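Local atomic coordinates of carbamate kinase (Aeropyrum pernix, PDB entry 2E9Y), a protein that probably catalyses the reversible transfer of a phosphoryl group between ATP and carbamate. Residues Tyr61-Leu69 and Val133-Glu141. Sequence-based numbering, arbitrary orientation.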
# COMPACT_ATOMS: atom_id res chain seq x y z
N TYR A 61 9.07 11.71 5.69
CA TYR A 61 9.12 11.09 7.01
C TYR A 61 9.71 9.69 6.91
O TYR A 61 10.61 9.32 7.68
CB TYR A 61 7.71 11.02 7.60
CG TYR A 61 7.59 10.14 8.84
CD1 TYR A 61 8.05 10.58 10.08
CD2 TYR A 61 7.02 8.87 8.76
CE1 TYR A 61 7.94 9.77 11.22
CE2 TYR A 61 6.91 8.05 9.88
CZ TYR A 61 7.37 8.51 11.11
OH TYR A 61 7.24 7.70 12.22
N LEU A 62 9.22 8.90 5.96
CA LEU A 62 9.72 7.55 5.78
C LEU A 62 11.21 7.54 5.43
O LEU A 62 11.97 6.73 5.95
CB LEU A 62 8.94 6.83 4.68
CG LEU A 62 7.47 6.57 5.05
CD1 LEU A 62 6.76 5.89 3.88
CD2 LEU A 62 7.42 5.67 6.29
N SER A 63 11.62 8.45 4.55
CA SER A 63 13.02 8.55 4.16
C SER A 63 13.89 8.82 5.40
O SER A 63 14.95 8.22 5.57
CB SER A 63 13.20 9.67 3.14
OG SER A 63 12.43 9.42 1.98
N GLU A 64 13.43 9.73 6.26
CA GLU A 64 14.16 10.06 7.48
C GLU A 64 14.23 8.86 8.42
O GLU A 64 15.27 8.60 9.02
CB GLU A 64 13.49 11.22 8.21
CG GLU A 64 13.49 12.55 7.48
CD GLU A 64 12.95 13.66 8.35
OE1 GLU A 64 13.64 14.02 9.33
OE2 GLU A 64 11.84 14.15 8.07
N ALA A 65 13.10 8.16 8.55
CA ALA A 65 13.01 7.00 9.43
C ALA A 65 14.03 5.93 9.04
O ALA A 65 14.76 5.43 9.89
CB ALA A 65 11.60 6.42 9.39
N PHE A 66 14.08 5.57 7.76
CA PHE A 66 15.02 4.53 7.35
C PHE A 66 16.46 4.99 7.51
O PHE A 66 17.34 4.20 7.87
CB PHE A 66 14.74 4.11 5.90
CG PHE A 66 13.31 3.70 5.64
CD1 PHE A 66 12.57 3.05 6.63
CD2 PHE A 66 12.70 3.98 4.43
CE1 PHE A 66 11.24 2.69 6.40
CE2 PHE A 66 11.37 3.62 4.19
CZ PHE A 66 10.64 2.98 5.18
N GLU A 67 16.72 6.27 7.26
CA GLU A 67 18.07 6.80 7.41
C GLU A 67 18.49 6.92 8.88
O GLU A 67 19.67 7.03 9.18
CB GLU A 67 18.20 8.17 6.73
CG GLU A 67 18.25 8.11 5.21
CD GLU A 67 19.49 7.41 4.67
OE1 GLU A 67 20.40 7.06 5.47
OE2 GLU A 67 19.57 7.22 3.44
N ALA A 68 17.52 6.89 9.79
CA ALA A 68 17.83 6.99 11.22
C ALA A 68 18.31 5.65 11.78
O ALA A 68 18.83 5.58 12.90
CB ALA A 68 16.62 7.47 12.00
N LEU A 69 18.13 4.58 11.00
CA LEU A 69 18.56 3.25 11.41
C LEU A 69 20.08 3.17 11.42
O LEU A 69 20.76 3.99 10.79
CB LEU A 69 18.03 2.19 10.43
CG LEU A 69 16.52 1.94 10.34
CD1 LEU A 69 16.19 1.15 9.08
CD2 LEU A 69 16.06 1.20 11.59
N VAL A 133 14.53 15.38 -0.78
CA VAL A 133 13.79 14.30 -0.12
C VAL A 133 14.61 13.73 1.02
O VAL A 133 15.78 13.39 0.86
CB VAL A 133 13.46 13.15 -1.10
CG1 VAL A 133 12.84 11.98 -0.33
CG2 VAL A 133 12.50 13.63 -2.17
N GLY A 134 13.99 13.64 2.20
CA GLY A 134 14.70 13.08 3.33
C GLY A 134 15.31 14.08 4.29
O GLY A 134 15.04 15.28 4.23
N PRO A 135 16.16 13.59 5.20
CA PRO A 135 16.85 14.36 6.22
C PRO A 135 18.07 15.12 5.72
O PRO A 135 18.42 15.06 4.54
CB PRO A 135 17.25 13.30 7.23
CG PRO A 135 17.65 12.17 6.33
CD PRO A 135 16.55 12.17 5.28
N ILE A 136 18.71 15.83 6.64
CA ILE A 136 19.91 16.58 6.33
C ILE A 136 21.07 15.61 6.47
O ILE A 136 21.17 14.87 7.45
CB ILE A 136 20.08 17.75 7.31
CG1 ILE A 136 18.97 18.78 7.06
CG2 ILE A 136 21.47 18.37 7.16
CD1 ILE A 136 18.87 19.85 8.11
N TYR A 137 21.94 15.60 5.46
CA TYR A 137 23.10 14.72 5.46
C TYR A 137 24.37 15.51 5.72
O TYR A 137 24.47 16.67 5.32
CB TYR A 137 23.25 14.03 4.10
CG TYR A 137 22.16 13.03 3.80
CD1 TYR A 137 21.00 13.42 3.14
CD2 TYR A 137 22.31 11.68 4.15
CE1 TYR A 137 20.00 12.50 2.83
CE2 TYR A 137 21.32 10.75 3.84
CZ TYR A 137 20.17 11.16 3.18
OH TYR A 137 19.18 10.25 2.86
N GLY A 138 25.32 14.87 6.39
CA GLY A 138 26.59 15.52 6.68
C GLY A 138 27.48 15.41 5.45
O GLY A 138 27.25 14.56 4.59
N ARG A 139 28.49 16.26 5.37
CA ARG A 139 29.39 16.26 4.23
C ARG A 139 30.02 14.90 3.93
O ARG A 139 29.97 14.42 2.80
CB ARG A 139 30.50 17.30 4.44
CG ARG A 139 31.51 17.35 3.32
CD ARG A 139 32.60 18.37 3.62
NE ARG A 139 33.66 18.33 2.63
CZ ARG A 139 34.70 19.16 2.62
NH1 ARG A 139 34.82 20.09 3.55
NH2 ARG A 139 35.63 19.05 1.67
N GLU A 140 30.62 14.29 4.95
CA GLU A 140 31.27 13.00 4.77
C GLU A 140 30.32 11.91 4.29
O GLU A 140 30.63 11.16 3.37
CB GLU A 140 31.95 12.56 6.08
CG GLU A 140 33.04 13.51 6.54
CD GLU A 140 34.03 13.84 5.43
OE1 GLU A 140 34.62 12.90 4.86
OE2 GLU A 140 34.22 15.04 5.13
N GLU A 141 29.15 11.82 4.92
CA GLU A 141 28.17 10.82 4.54
C GLU A 141 27.64 11.07 3.13
O GLU A 141 27.46 10.13 2.35
CB GLU A 141 27.02 10.80 5.55
CG GLU A 141 25.88 9.87 5.17
CD GLU A 141 24.90 9.64 6.31
OE1 GLU A 141 24.63 10.60 7.07
OE2 GLU A 141 24.39 8.51 6.44
O HOH W 1 21.88 8.58 7.17
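Glu67, on helix 56-67, meets Tyr137 through its carboxylate, whose OE2 lies at the hydroxyl edge of the ring, in its plane. Tyr137 OH is 3.1 Å from Glu67 OE2, a weak hydrogen bond at most, since its proton has another acceptor in reach; the carboxylate stands nearly upright to the ring, the two planes 82° apart. With CG anti to the carbonyl carbon (chi1 -74°), Glu67 CG lies 3.3 Å from Tyr137 OH, and the bend at chi2 (-66°) turns the carboxylate to the ring edge. The other carboxylate oxygen, OE1, forms a salt bridge with Arg75, and a water within hydrogen-bonding distance of both Glu67 OE1 and Glu141 OE2, 2.6 Å from the latter, probably bridges them. Water and arginine together probably ease the approach of the two acidic groups, Glu67 OE1 and Glu141 OE2 being 4.4 Å apart. A leucine in place of Glu67 would probably leave Arg75 without its charge partner and deprive the tyrosine hydroxyl of one possible acceptor and the water of another.

One turn back along the helix the contact becomes nonpolar. Pro135 lies against the stem of Glu64, CD 3.8 Å from Glu64 CG, and its CG approaches Glu67 CB. The Glu64 chain then runs on, extended, to a salt bridge with Arg73 of the second subunit. Ser63 CB rests 3.7 Å from Gly134 CA, at the corner of the chain, where the backbone angles call for glycine. Ser63 OG touches Val133 CG1 while bonding back to Val59 O within its own helix.

Behind this layer, Phe153 packs edge-to-face with Tyr137, and backbone bonds tie Val133 and Tyr137 to strand 161-165. The contact thus docks a helix at the dimer interface of an amino acid kinase fold onto the small antiparallel sheet of a protruding subdomain, as in other carbamate kinases.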